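Local structure of hypothetical methylmalonyl-CoA decarboxylase alpha subunit (Sulfolobus tokodaii, 1X0U) at residues Ala47-Asp52 with Pro128-Asn133; Lys155-Ala160 with Ala183-Ile188; Val317-Ile322 with Ile353-Ala358; Ile361-Leu366 with Tyr392-Ala397; Ala424-Ala429 with Leu502-Thr507. The protein is of unestablished function but belongs to the carboxyl transferase domain family, in the ClpP/crotonase clan, and assembles from six chains. One frame throughout, in Å; residues are numbered along the deposited sequence.

Contact 1: residues Ala47-Asp52 with Pro128-Asn133; sequences ALLFDD and PVVGIN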
# COMPACT_ATOMS: atom_id res chain seq x y z
N ALA A 47 -26.63 18.51 27.63
CA ALA A 47 -28.01 18.35 27.18
C ALA A 47 -28.34 19.40 26.12
O ALA A 47 -29.11 19.13 25.20
CB ALA A 47 -28.99 18.46 28.37
N LEU A 48 -27.77 20.59 26.25
CA LEU A 48 -28.00 21.66 25.27
C LEU A 48 -27.38 21.26 23.93
O LEU A 48 -28.03 21.33 22.88
CB LEU A 48 -27.37 22.98 25.75
CG LEU A 48 -28.18 24.10 26.43
CD1 LEU A 48 -29.66 23.75 26.53
CD2 LEU A 48 -27.59 24.36 27.81
N LEU A 49 -26.12 20.82 23.97
CA LEU A 49 -25.38 20.44 22.77
C LEU A 49 -25.90 19.26 21.97
O LEU A 49 -25.97 19.32 20.74
CB LEU A 49 -23.91 20.18 23.13
CG LEU A 49 -23.03 19.59 22.02
CD1 LEU A 49 -23.07 20.51 20.81
CD2 LEU A 49 -21.59 19.43 22.53
N PHE A 50 -26.24 18.17 22.64
CA PHE A 50 -26.69 16.99 21.92
C PHE A 50 -28.16 16.98 21.66
O PHE A 50 -28.92 17.48 22.48
CB PHE A 50 -26.24 15.74 22.66
CG PHE A 50 -24.76 15.56 22.64
CD1 PHE A 50 -23.96 16.09 23.65
CD2 PHE A 50 -24.14 14.90 21.58
CE1 PHE A 50 -22.58 15.97 23.59
CE2 PHE A 50 -22.77 14.78 21.52
CZ PHE A 50 -21.99 15.31 22.52
N ASP A 51 -28.56 16.42 20.52
CA ASP A 51 -29.97 16.36 20.15
C ASP A 51 -30.70 16.00 21.42
O ASP A 51 -30.98 14.83 21.72
CB ASP A 51 -30.17 15.35 19.03
CG ASP A 51 -29.43 15.76 17.78
OD1 ASP A 51 -29.04 16.94 17.70
OD2 ASP A 51 -29.23 14.93 16.87
N ASP A 52 -30.95 17.07 22.18
CA ASP A 52 -31.56 17.07 23.48
C ASP A 52 -32.32 15.83 23.80
O ASP A 52 -33.10 15.32 22.98
CB ASP A 52 -32.44 18.33 23.66
CG ASP A 52 -31.63 19.63 23.63
OD1 ASP A 52 -32.09 20.64 24.22
OD2 ASP A 52 -30.53 19.64 23.02
N PRO A 128 -16.14 13.53 15.47
CA PRO A 128 -15.58 14.74 16.08
C PRO A 128 -15.61 14.65 17.60
O PRO A 128 -16.31 13.81 18.17
CB PRO A 128 -16.50 15.85 15.58
CG PRO A 128 -17.10 15.29 14.29
CD PRO A 128 -17.32 13.84 14.64
N VAL A 129 -14.86 15.53 18.26
CA VAL A 129 -14.82 15.58 19.71
C VAL A 129 -14.85 17.03 20.19
O VAL A 129 -14.02 17.84 19.79
CB VAL A 129 -13.55 14.93 20.29
CG1 VAL A 129 -12.33 15.46 19.58
CG2 VAL A 129 -13.45 15.24 21.78
N VAL A 130 -15.81 17.36 21.04
CA VAL A 130 -15.82 18.71 21.56
C VAL A 130 -15.62 18.59 23.06
O VAL A 130 -16.31 17.83 23.75
CB VAL A 130 -17.15 19.49 21.24
CG1 VAL A 130 -17.99 18.74 20.23
CG2 VAL A 130 -17.90 19.79 22.51
N GLY A 131 -14.62 19.32 23.55
CA GLY A 131 -14.32 19.30 24.96
C GLY A 131 -14.82 20.56 25.64
O GLY A 131 -14.30 21.65 25.39
N ILE A 132 -15.83 20.41 26.49
CA ILE A 132 -16.38 21.54 27.22
C ILE A 132 -15.57 21.66 28.52
O ILE A 132 -15.86 21.01 29.53
CB ILE A 132 -17.87 21.32 27.52
CG1 ILE A 132 -18.59 20.84 26.26
CG2 ILE A 132 -18.51 22.62 27.99
CD1 ILE A 132 -20.06 20.53 26.46
N ASN A 133 -14.54 22.50 28.47
CA ASN A 133 -13.64 22.71 29.60
C ASN A 133 -14.18 23.59 30.73
O ASN A 133 -14.89 24.56 30.48
CB ASN A 133 -12.32 23.30 29.08
CG ASN A 133 -11.46 22.26 28.38
OD1 ASN A 133 -11.91 21.59 27.43
ND2 ASN A 133 -10.22 22.12 28.84

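Contact 2: residues Lys155-Ala160 with Ala183-Ile188; sequences KMNVMA and ALTDFI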
# COMPACT_ATOMS: atom_id res chain seq x y z
N LYS A 155 -1.47 13.53 24.02
CA LYS A 155 -1.07 12.51 23.06
C LYS A 155 -2.23 12.26 22.10
O LYS A 155 -2.05 12.20 20.89
CB LYS A 155 -0.70 11.23 23.80
CG LYS A 155 0.57 10.56 23.32
CD LYS A 155 0.40 9.96 21.96
CE LYS A 155 1.59 9.07 21.61
NZ LYS A 155 1.41 8.42 20.27
N MET A 156 -3.43 12.13 22.66
CA MET A 156 -4.61 11.88 21.84
C MET A 156 -4.93 13.08 20.93
O MET A 156 -5.41 12.90 19.81
CB MET A 156 -5.80 11.53 22.73
CG MET A 156 -5.63 10.22 23.51
SD MET A 156 -5.20 8.80 22.46
CE MET A 156 -6.61 8.77 21.36
N ASN A 157 -4.65 14.29 21.40
CA ASN A 157 -4.91 15.47 20.59
C ASN A 157 -4.04 15.48 19.33
O ASN A 157 -4.50 15.82 18.25
CB ASN A 157 -4.66 16.73 21.42
CG ASN A 157 -5.67 16.91 22.53
OD1 ASN A 157 -5.31 17.22 23.67
ND2 ASN A 157 -6.95 16.72 22.20
N VAL A 158 -2.77 15.11 19.49
CA VAL A 158 -1.83 15.07 18.38
C VAL A 158 -2.15 13.95 17.40
O VAL A 158 -2.15 14.16 16.19
CB VAL A 158 -0.39 14.91 18.91
CG1 VAL A 158 0.58 14.67 17.76
CG2 VAL A 158 0.01 16.15 19.68
N MET A 159 -2.44 12.75 17.91
CA MET A 159 -2.77 11.63 17.03
C MET A 159 -4.04 11.92 16.23
O MET A 159 -4.18 11.47 15.10
CB MET A 159 -3.01 10.35 17.85
CG MET A 159 -1.82 9.85 18.64
SD MET A 159 -0.38 9.45 17.63
CE MET A 159 0.69 10.86 17.98
N ALA A 160 -4.96 12.65 16.85
CA ALA A 160 -6.23 12.97 16.21
C ALA A 160 -6.14 14.20 15.33
O ALA A 160 -7.04 14.47 14.52
CB ALA A 160 -7.32 13.17 17.28
N ALA A 183 -5.15 24.16 23.29
CA ALA A 183 -4.23 24.73 22.31
C ALA A 183 -4.02 23.75 21.17
O ALA A 183 -3.91 24.14 20.00
CB ALA A 183 -2.89 25.06 22.97
N LEU A 184 -3.96 22.47 21.52
CA LEU A 184 -3.75 21.41 20.54
C LEU A 184 -4.98 21.06 19.69
O LEU A 184 -4.83 20.38 18.68
CB LEU A 184 -3.22 20.16 21.24
CG LEU A 184 -1.81 20.23 21.84
CD1 LEU A 184 -1.54 18.97 22.67
CD2 LEU A 184 -0.77 20.37 20.73
N THR A 185 -6.17 21.51 20.08
CA THR A 185 -7.36 21.21 19.27
C THR A 185 -7.43 22.25 18.13
O THR A 185 -6.64 23.20 18.11
CB THR A 185 -8.65 21.26 20.12
OG1 THR A 185 -8.83 22.57 20.65
CG2 THR A 185 -8.59 20.24 21.27
N ASP A 186 -8.35 22.08 17.19
CA ASP A 186 -8.43 23.00 16.04
C ASP A 186 -9.05 24.38 16.30
O ASP A 186 -8.59 25.38 15.75
CB ASP A 186 -9.17 22.32 14.89
CG ASP A 186 -8.60 20.94 14.56
OD1 ASP A 186 -7.38 20.84 14.31
OD2 ASP A 186 -9.38 19.97 14.56
N PHE A 187 -10.09 24.44 17.12
CA PHE A 187 -10.77 25.69 17.42
C PHE A 187 -11.07 25.83 18.90
O PHE A 187 -11.49 24.87 19.54
CB PHE A 187 -12.11 25.79 16.67
CG PHE A 187 -12.00 25.72 15.18
CD1 PHE A 187 -11.68 26.85 14.43
CD2 PHE A 187 -12.18 24.51 14.52
CE1 PHE A 187 -11.54 26.77 13.05
CE2 PHE A 187 -12.05 24.43 13.13
CZ PHE A 187 -11.72 25.56 12.40
N ILE A 188 -10.84 27.02 19.43
CA ILE A 188 -11.15 27.30 20.81
C ILE A 188 -12.25 28.36 20.86
O ILE A 188 -12.05 29.49 20.42
CB ILE A 188 -9.92 27.82 21.60
CG1 ILE A 188 -8.88 26.71 21.77
CG2 ILE A 188 -10.36 28.28 22.98
CD1 ILE A 188 -7.65 27.15 22.56

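Contact 3: residues Val317-Ile322 with Ile353-Ala358; sequences VGFARI and IRFCDA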
# COMPACT_ATOMS: atom_id res chain seq x y z
N VAL A 317 -10.66 35.22 7.39
CA VAL A 317 -10.76 33.80 7.08
C VAL A 317 -12.02 33.26 7.73
O VAL A 317 -12.39 33.67 8.83
CB VAL A 317 -9.53 32.98 7.61
CG1 VAL A 317 -8.25 33.46 6.91
CG2 VAL A 317 -9.42 33.09 9.14
N GLY A 318 -12.68 32.34 7.04
CA GLY A 318 -13.89 31.77 7.59
C GLY A 318 -14.52 30.77 6.66
O GLY A 318 -14.00 30.49 5.56
N PHE A 319 -15.65 30.23 7.10
CA PHE A 319 -16.39 29.23 6.35
C PHE A 319 -17.66 29.82 5.76
O PHE A 319 -18.21 30.80 6.27
CB PHE A 319 -16.77 28.05 7.25
CG PHE A 319 -15.59 27.33 7.86
CD1 PHE A 319 -15.37 27.34 9.23
CD2 PHE A 319 -14.71 26.61 7.05
CE1 PHE A 319 -14.29 26.66 9.80
CE2 PHE A 319 -13.63 25.93 7.61
CZ PHE A 319 -13.42 25.96 8.99
N ALA A 320 -18.12 29.20 4.69
CA ALA A 320 -19.33 29.62 4.01
C ALA A 320 -19.69 28.53 3.04
O ALA A 320 -18.96 27.55 2.89
CB ALA A 320 -19.09 30.92 3.25
N ARG A 321 -20.82 28.68 2.38
CA ARG A 321 -21.21 27.71 1.39
C ARG A 321 -21.38 28.42 0.07
O ARG A 321 -21.80 29.58 0.04
CB ARG A 321 -22.52 27.02 1.78
CG ARG A 321 -22.34 25.94 2.82
CD ARG A 321 -23.66 25.50 3.41
NE ARG A 321 -23.43 24.65 4.57
CZ ARG A 321 -22.92 23.43 4.51
NH1 ARG A 321 -22.58 22.92 3.33
NH2 ARG A 321 -22.72 22.72 5.62
N ILE A 322 -21.02 27.74 -1.01
CA ILE A 322 -21.17 28.28 -2.34
C ILE A 322 -21.95 27.24 -3.13
O ILE A 322 -21.40 26.19 -3.50
CB ILE A 322 -19.83 28.56 -3.01
CG1 ILE A 322 -19.20 29.80 -2.36
CG2 ILE A 322 -20.03 28.78 -4.51
CD1 ILE A 322 -17.90 30.25 -2.97
N ILE A 353 -5.68 27.57 6.58
CA ILE A 353 -5.68 26.77 5.36
C ILE A 353 -5.29 25.30 5.60
O ILE A 353 -5.87 24.39 4.99
CB ILE A 353 -4.81 27.38 4.23
CG1 ILE A 353 -3.34 27.28 4.57
CG2 ILE A 353 -5.18 28.88 4.03
CD1 ILE A 353 -2.77 28.62 5.03
N ARG A 354 -4.33 25.06 6.49
CA ARG A 354 -3.91 23.69 6.78
C ARG A 354 -5.10 22.89 7.30
O ARG A 354 -5.31 21.74 6.89
CB ARG A 354 -2.77 23.67 7.79
CG ARG A 354 -1.51 24.42 7.33
CD ARG A 354 -0.32 24.03 8.18
NE ARG A 354 0.24 22.74 7.79
CZ ARG A 354 0.63 21.80 8.65
NH1 ARG A 354 0.51 22.01 9.95
NH2 ARG A 354 1.18 20.68 8.21
N PHE A 355 -5.88 23.49 8.20
CA PHE A 355 -7.05 22.81 8.75
C PHE A 355 -8.03 22.46 7.63
O PHE A 355 -8.50 21.32 7.55
CB PHE A 355 -7.79 23.67 9.79
CG PHE A 355 -9.08 23.05 10.26
CD1 PHE A 355 -9.09 22.16 11.33
CD2 PHE A 355 -10.27 23.27 9.57
CE1 PHE A 355 -10.26 21.49 11.68
CE2 PHE A 355 -11.43 22.61 9.91
CZ PHE A 355 -11.42 21.71 10.98
N CYS A 356 -8.35 23.44 6.78
CA CYS A 356 -9.27 23.20 5.68
C CYS A 356 -8.72 22.08 4.81
O CYS A 356 -9.45 21.17 4.40
CB CYS A 356 -9.45 24.47 4.83
SG CYS A 356 -10.40 25.78 5.66
N ASP A 357 -7.42 22.13 4.54
CA ASP A 357 -6.81 21.10 3.71
C ASP A 357 -6.95 19.72 4.35
O ASP A 357 -7.37 18.77 3.69
CB ASP A 357 -5.32 21.37 3.47
CG ASP A 357 -4.70 20.34 2.54
OD1 ASP A 357 -5.21 20.19 1.41
OD2 ASP A 357 -3.71 19.68 2.93
N ALA A 358 -6.60 19.62 5.63
CA ALA A 358 -6.68 18.35 6.33
C ALA A 358 -8.08 17.77 6.26
O ALA A 358 -8.27 16.57 6.15
CB ALA A 358 -6.25 18.52 7.79

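Contact 4: residues Ile361-Leu366 with Tyr392-Ala397; sequences IPLISL and YAFAEA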
# COMPACT_ATOMS: atom_id res chain seq x y z
N ILE A 361 -11.68 20.80 2.78
CA ILE A 361 -12.46 21.98 2.52
C ILE A 361 -11.78 22.83 1.44
O ILE A 361 -10.66 23.29 1.60
CB ILE A 361 -12.65 22.80 3.83
CG1 ILE A 361 -13.53 22.00 4.80
CG2 ILE A 361 -13.25 24.15 3.53
CD1 ILE A 361 -13.70 22.63 6.15
N PRO A 362 -12.46 23.04 0.29
CA PRO A 362 -11.88 23.85 -0.79
C PRO A 362 -11.56 25.26 -0.27
O PRO A 362 -12.26 25.79 0.60
CB PRO A 362 -12.99 23.87 -1.84
CG PRO A 362 -13.74 22.61 -1.59
CD PRO A 362 -13.78 22.51 -0.09
N LEU A 363 -10.51 25.88 -0.82
CA LEU A 363 -10.13 27.23 -0.38
C LEU A 363 -10.23 28.32 -1.45
O LEU A 363 -9.75 28.16 -2.57
CB LEU A 363 -8.70 27.23 0.15
CG LEU A 363 -8.46 26.51 1.48
CD1 LEU A 363 -6.96 26.18 1.61
CD2 LEU A 363 -8.93 27.40 2.63
N ILE A 364 -10.85 29.43 -1.08
CA ILE A 364 -10.97 30.56 -1.99
C ILE A 364 -10.19 31.75 -1.48
O ILE A 364 -10.37 32.19 -0.35
CB ILE A 364 -12.44 31.00 -2.16
CG1 ILE A 364 -13.27 29.88 -2.78
CG2 ILE A 364 -12.51 32.24 -3.04
CD1 ILE A 364 -12.75 29.44 -4.14
N SER A 365 -9.30 32.28 -2.33
CA SER A 365 -8.54 33.47 -1.98
C SER A 365 -9.11 34.69 -2.71
O SER A 365 -9.40 34.63 -3.91
CB SER A 365 -7.06 33.31 -2.36
OG SER A 365 -6.44 32.26 -1.65
N LEU A 366 -9.27 35.78 -1.98
CA LEU A 366 -9.76 37.04 -2.53
C LEU A 366 -8.62 37.96 -2.17
O LEU A 366 -8.35 38.21 -0.99
CB LEU A 366 -11.07 37.46 -1.85
CG LEU A 366 -12.18 36.41 -2.04
CD1 LEU A 366 -13.34 36.67 -1.10
CD2 LEU A 366 -12.63 36.42 -3.47
N TYR A 392 3.98 27.81 2.81
CA TYR A 392 4.06 26.39 3.08
C TYR A 392 2.66 25.80 3.07
O TYR A 392 2.38 24.84 2.37
CB TYR A 392 4.72 26.16 4.44
CG TYR A 392 4.95 24.70 4.79
CD1 TYR A 392 3.89 23.82 5.01
CD2 TYR A 392 6.24 24.18 4.84
CE1 TYR A 392 4.10 22.46 5.29
CE2 TYR A 392 6.47 22.83 5.12
CZ TYR A 392 5.40 21.98 5.34
OH TYR A 392 5.63 20.64 5.57
N ALA A 393 1.77 26.41 3.84
CA ALA A 393 0.41 25.92 3.94
C ALA A 393 -0.33 25.78 2.60
O ALA A 393 -1.00 24.78 2.37
CB ALA A 393 -0.37 26.81 4.89
N PHE A 394 -0.22 26.78 1.72
CA PHE A 394 -0.88 26.68 0.41
C PHE A 394 -0.16 25.65 -0.46
O PHE A 394 -0.80 24.81 -1.10
CB PHE A 394 -0.89 28.04 -0.31
CG PHE A 394 -2.13 28.85 -0.05
CD1 PHE A 394 -2.03 30.16 0.40
CD2 PHE A 394 -3.39 28.31 -0.29
CE1 PHE A 394 -3.17 30.92 0.61
CE2 PHE A 394 -4.54 29.06 -0.08
CZ PHE A 394 -4.43 30.37 0.37
N ALA A 395 1.17 25.72 -0.51
CA ALA A 395 1.94 24.77 -1.31
C ALA A 395 1.68 23.33 -0.86
O ALA A 395 1.77 22.39 -1.65
CB ALA A 395 3.43 25.08 -1.21
N GLU A 396 1.36 23.16 0.42
CA GLU A 396 1.08 21.84 0.99
C GLU A 396 -0.30 21.32 0.63
O GLU A 396 -0.48 20.15 0.29
CB GLU A 396 1.20 21.91 2.51
CG GLU A 396 0.78 20.65 3.26
CD GLU A 396 0.84 20.84 4.76
OE1 GLU A 396 1.66 20.17 5.43
OE2 GLU A 396 0.07 21.67 5.27
N ALA A 397 -1.29 22.20 0.72
CA ALA A 397 -2.67 21.84 0.46
C ALA A 397 -2.95 21.20 -0.91
O ALA A 397 -2.45 21.63 -1.96
CB ALA A 397 -3.54 23.08 0.65

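Contact 5: residues Ala424-Ala429 with Leu502-Thr507; sequences ADLVYA and LEMLKT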
# COMPACT_ATOMS: atom_id res chain seq x y z
N ALA A 424 -2.06 27.07 -6.90
CA ALA A 424 -3.43 27.50 -7.21
C ALA A 424 -3.90 26.79 -8.48
O ALA A 424 -3.21 26.83 -9.49
CB ALA A 424 -3.47 29.01 -7.43
N ASP A 425 -5.06 26.13 -8.42
CA ASP A 425 -5.60 25.41 -9.57
C ASP A 425 -6.12 26.35 -10.65
O ASP A 425 -5.92 26.11 -11.84
CB ASP A 425 -6.73 24.48 -9.12
CG ASP A 425 -6.26 23.43 -8.12
OD1 ASP A 425 -5.51 22.52 -8.51
OD2 ASP A 425 -6.64 23.53 -6.93
N LEU A 426 -6.82 27.40 -10.21
CA LEU A 426 -7.37 28.40 -11.12
C LEU A 426 -7.15 29.79 -10.50
O LEU A 426 -7.27 29.97 -9.28
CB LEU A 426 -8.88 28.15 -11.33
CG LEU A 426 -9.35 26.84 -11.97
CD1 LEU A 426 -10.84 26.66 -11.73
CD2 LEU A 426 -9.05 26.84 -13.47
N VAL A 427 -6.80 30.76 -11.35
CA VAL A 427 -6.55 32.13 -10.92
C VAL A 427 -7.34 33.08 -11.82
O VAL A 427 -7.18 33.08 -13.04
CB VAL A 427 -5.05 32.49 -11.02
CG1 VAL A 427 -4.85 34.00 -10.79
CG2 VAL A 427 -4.25 31.70 -9.99
N TYR A 428 -8.20 33.89 -11.21
CA TYR A 428 -9.00 34.87 -11.94
C TYR A 428 -8.71 36.25 -11.38
O TYR A 428 -8.21 36.38 -10.27
CB TYR A 428 -10.49 34.56 -11.80
CG TYR A 428 -10.91 33.23 -12.38
CD1 TYR A 428 -11.05 32.11 -11.57
CD2 TYR A 428 -11.15 33.09 -13.74
CE1 TYR A 428 -11.43 30.88 -12.10
CE2 TYR A 428 -11.53 31.87 -14.28
CZ TYR A 428 -11.67 30.77 -13.46
OH TYR A 428 -12.02 29.55 -14.00
N ALA A 429 -9.03 37.28 -12.17
CA ALA A 429 -8.80 38.65 -11.74
C ALA A 429 -9.89 39.62 -12.24
O ALA A 429 -10.42 39.48 -13.34
CB ALA A 429 -7.42 39.13 -12.21
N LEU A 502 -15.16 25.01 -8.62
CA LEU A 502 -15.27 24.01 -7.56
C LEU A 502 -15.91 22.73 -8.09
O LEU A 502 -15.43 21.64 -7.80
CB LEU A 502 -16.09 24.56 -6.38
CG LEU A 502 -15.51 25.75 -5.61
CD1 LEU A 502 -16.40 26.05 -4.41
CD2 LEU A 502 -14.10 25.43 -5.15
N GLU A 503 -16.99 22.86 -8.86
CA GLU A 503 -17.69 21.72 -9.45
C GLU A 503 -16.71 20.81 -10.18
O GLU A 503 -16.76 19.58 -10.05
CB GLU A 503 -18.74 22.22 -10.44
CG GLU A 503 -19.30 21.17 -11.41
CD GLU A 503 -20.45 20.38 -10.83
OE1 GLU A 503 -21.00 19.50 -11.54
OE2 GLU A 503 -20.81 20.64 -9.66
N MET A 504 -15.82 21.43 -10.95
CA MET A 504 -14.82 20.70 -11.72
C MET A 504 -13.73 20.14 -10.81
O MET A 504 -13.26 19.02 -11.01
CB MET A 504 -14.22 21.66 -12.77
CG MET A 504 -13.11 21.08 -13.65
SD MET A 504 -11.48 21.06 -12.86
CE MET A 504 -11.01 22.79 -12.96
N LEU A 505 -13.35 20.90 -9.79
CA LEU A 505 -12.31 20.49 -8.86
C LEU A 505 -12.68 19.55 -7.71
O LEU A 505 -11.79 19.06 -7.02
CB LEU A 505 -11.66 21.74 -8.28
CG LEU A 505 -10.97 22.63 -9.31
CD1 LEU A 505 -10.53 23.94 -8.68
CD2 LEU A 505 -9.79 21.87 -9.90
N LYS A 506 -13.97 19.28 -7.52
CA LYS A 506 -14.39 18.42 -6.41
C LYS A 506 -13.71 17.06 -6.36
O LYS A 506 -13.44 16.54 -5.28
CB LYS A 506 -15.92 18.23 -6.41
CG LYS A 506 -16.48 17.64 -7.69
CD LYS A 506 -18.02 17.57 -7.65
CE LYS A 506 -18.60 17.21 -9.02
NZ LYS A 506 -20.07 16.98 -8.98
N THR A 507 -13.44 16.49 -7.53
CA THR A 507 -12.79 15.18 -7.59
C THR A 507 -11.28 15.28 -7.75
O THR A 507 -10.64 14.32 -8.18
CB THR A 507 -13.36 14.34 -8.73
OG1 THR A 507 -13.53 15.16 -9.89
CG2 THR A 507 -14.69 13.74 -8.34

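Contact 1: residues Ala47-Asp52 with Pro128-Asn133
The carboxylate of Asp51, two residues beyond the Leu49 that meets Val130, is gripped at both oxygens: OD1 accepts a hydrogen bond from the backbone N of Asp89, and OD2 one from that of Gly90. This clamp ties the turn after helix 42-49 to the tight connection between strands 81-88 and 91-98, and it stands just outside an apolar contact with strand 129-133. There, Leu49 and Val130 reach toward each other tip to tip, Leu49 CD2 lying 3.7 Å from Val130 CG2. Leu49 carries its CG on the side opposite the backbone N (chi1 173°), which sends the branched end away from the helix and toward the sheet. A looser approach joins the same methyl to the next inward-facing residue of the strand, Leu49 CD2 to Ile132 CD1 at 4.4 Å. The branch point of the leucine is backed by its own neighbour, since Leu49 CG sits 3.9 Å above the plane of the Phe50 ring, displaced toward its rim. Phe50 in turn packs on Val93 and Ala95, while Ile243 and Thr246 of helix 239-252 press on Leu49. Strand 129-133 is an inner strand of the N-terminal mixed sheet of this ClpP/crotonase-type fold, and helix 42-49 lies over it. All three touching residues are buried and meet methyl to methyl, consistent with a contact held by dispersion and exclusion of water.

Contact 2: residues Lys155-Ala160 with Ala183-Ile188
Asn157 and Leu184 choose the same first torsion, chi1 -68° in each, with CG lodged beside the backbone N and opposite the carbonyl carbon; this places the amide beside Thr185 and a leucine branch beside Asn157. The backbones themselves set the spacing of the beta carbons, Asn157 CB lying 3.7 Å from Leu184 CB. One branch of the leucine runs alongside the asparagine, bringing Leu184 CD1 to 4.0 Å from Asn157 CB. The same methyl extends to the following residue of the helix, though more loosely, with Val158 CG2 at 4.4 Å from Leu184 CD1. Helix 144-160 follows strand 129-133 and leads into strand 166-170, its parallel neighbour in the sheet, so it forms the helical arm of a beta-alpha-beta crossover in the crotonase-like core. Short helix 180-184 packs against this arm before the chain enters strand 187-191. Further along, Asn157 and Thr185 run side by side and point the same way, Asn157 ND2 resting 4.0 Å from Thr185 CG2. The bond to Ser181 OG ties the amide oxygen, Asn157 OD1, to the short helix, and Thr185 OG1, held between its own N and carbonyl carbon (chi1 62°), turns back to Pro182 O. A second subunit closes over the flank, where its Ala395 packs on Val158 and its Asn519 ND2 is hydrogen-bonded to Asp186 OD1.

Contact 3: residues Val317-Ile322 with Ile353-Ala358
Phe319, on strand 315-322, meets Phe355 and Cys356 of helix 343-358 where that helix packs on the C-terminal mixed sheet of this ClpP/crotonase-type fold. The strand pairs in antiparallel fashion with 325-332, and the chain then runs into the helix, which packs back against the sheet it has just left. The first kind of interaction is apolar and aromatic. The side chains of Phe319 and Phe355 cross at about a right angle, and the leading corner of the strand residue does the touching: Phe319 CZ lies 4.0 Å from Phe355 CE2 and 4.2 Å from Phe355 CD2. Phe355 presents its CD2–CE2 side to that corner with its CG opposite the backbone N (chi1 174°). Both rings belong to a wider aromatic cluster, in which Phe352 meets Phe319, Phe359 meets Phe355, and Phe187 stands edge-to-face with Phe355. The helix also lies at the boundary with a second subunit, where Asp357 OD1 forms a salt bridge with Lys516 of that subunit and Asp357 OD2 is hydrogen-bonded to its His517. The second kind of interaction is sulfur-aromatic. Cys356 has its thiol swung to the side of its backbone N (chi1 -71°), and the sulfur comes in obliquely on the strand ring: Cys356 SG is 5.0 Å from the centroid of Phe319, 68° off the ring normal, and 3.8 Å from Phe319 CE2.

Contact 4: residues Ile361-Leu366 with Tyr392-Ala397
Strand 363-369, helix 383-396 and strand 401-406 make a beta-alpha-beta unit with two adjacent parallel strands, and Phe394 of that helix meets Leu363 and Ser365 of the first strand. The ring slots beside two residues on the same face of that strand. Leu363 and Phe394 cross obliquely, with Leu363 CD1 4.1 Å from Phe394 CE2. Ser365 comes closer at the far end of the ring, its OG lying 3.4 Å from Phe394 CZ and 4.0 Å from Phe394 CE2. Phe394 leaves its helix at a chi1 of -92°, well off a staggered position, and this twist carries the ring outward to the sheet. The buried hydroxyl does not rely on the ring for its polar needs, because Ser365 OG is hydrogen-bonded to Met417 O. The C-terminal end of the helix is gathered by one lysine: Lys401 NZ is hydrogen-bonded to both Phe394 O and Ala397 O, a charge that would probably offset the negative pole there. Toward helix 343-358, Glu396 OE2 forms a salt bridge with Arg354 NE, and its other oxygen lies in the plane of a ring one turn back, Glu396 OE1 being 3.3 Å from Tyr392 CE1 at the ring edge.

Contact 5: residues Ala424-Ala429 with Leu502-Thr507
Leu426 and Met504 reach toward each other tip to tip, but they arrive by different routes. Leu426 comes off its strand with CG beside the backbone N and an extended second torsion (chi2 164°), whereas Met504 starts opposite its own N and then bends twice, at chi2 -80° and chi3 -76°. The double bend folds the thioether back and brings the terminal methyl to the strand residue, Met504 CE lying 4.1 Å from Leu426 CD1. The same leucine methyl also meets a second side chain, Leu505, whose CD1 is 4.1 Å from Leu426 CD1, the two leucines passing at a slant. Leu505 spreads both branches over Asp425, the residue before Leu426: its CD1 is 3.9 Å and its CD2 4.1 Å from Asp425 CB. The aspartate thus gives its methylene to the apolar contact while its carboxylate is occupied beyond it, Asp425 OD2 being hydrogen-bonded to the backbone N of Lys401 and paired in a salt bridge with Lys508. This division lets a buried acid take part in a greasy interface, its charge probably balanced by the lysine. Trp85 of a third subunit packs on Met504, and its Ile58 on Leu426, so the cluster also belongs to a subunit boundary. Within the chain, strand 426-429 lies between parallel strands 401-406 and 487-488 of the C-terminal sheet. Helix 494-505 packs on strands 401-406 and 426-429, with Ile402 touched by Leu426 from the adjoining strand and by Leu502 and Leu505 from the helix.

Along the chain the five contacts lie in series; none nests in or crosses another. Contact 1 closes a long loop of 75 residues, bringing an early helix onto the N-terminal sheet, and contact 2 closes a short one on the next crossover, its centre about 17 Å away. Contact 3 joins an early strand of the C-terminal sheet to helix 343-358 across 30 residues, yet it touches contact 2 where Phe187 CZ lies 3.8 Å from Phe319 CE1, joining the two halves. Contact 4 follows directly, closing 25 residues, with centres about 8 Å from contact 3. Contact 5 closes another long loop of 72 residues and meets contact 4 where Pro362 CB lies 3.8 Å from Leu502 CD2.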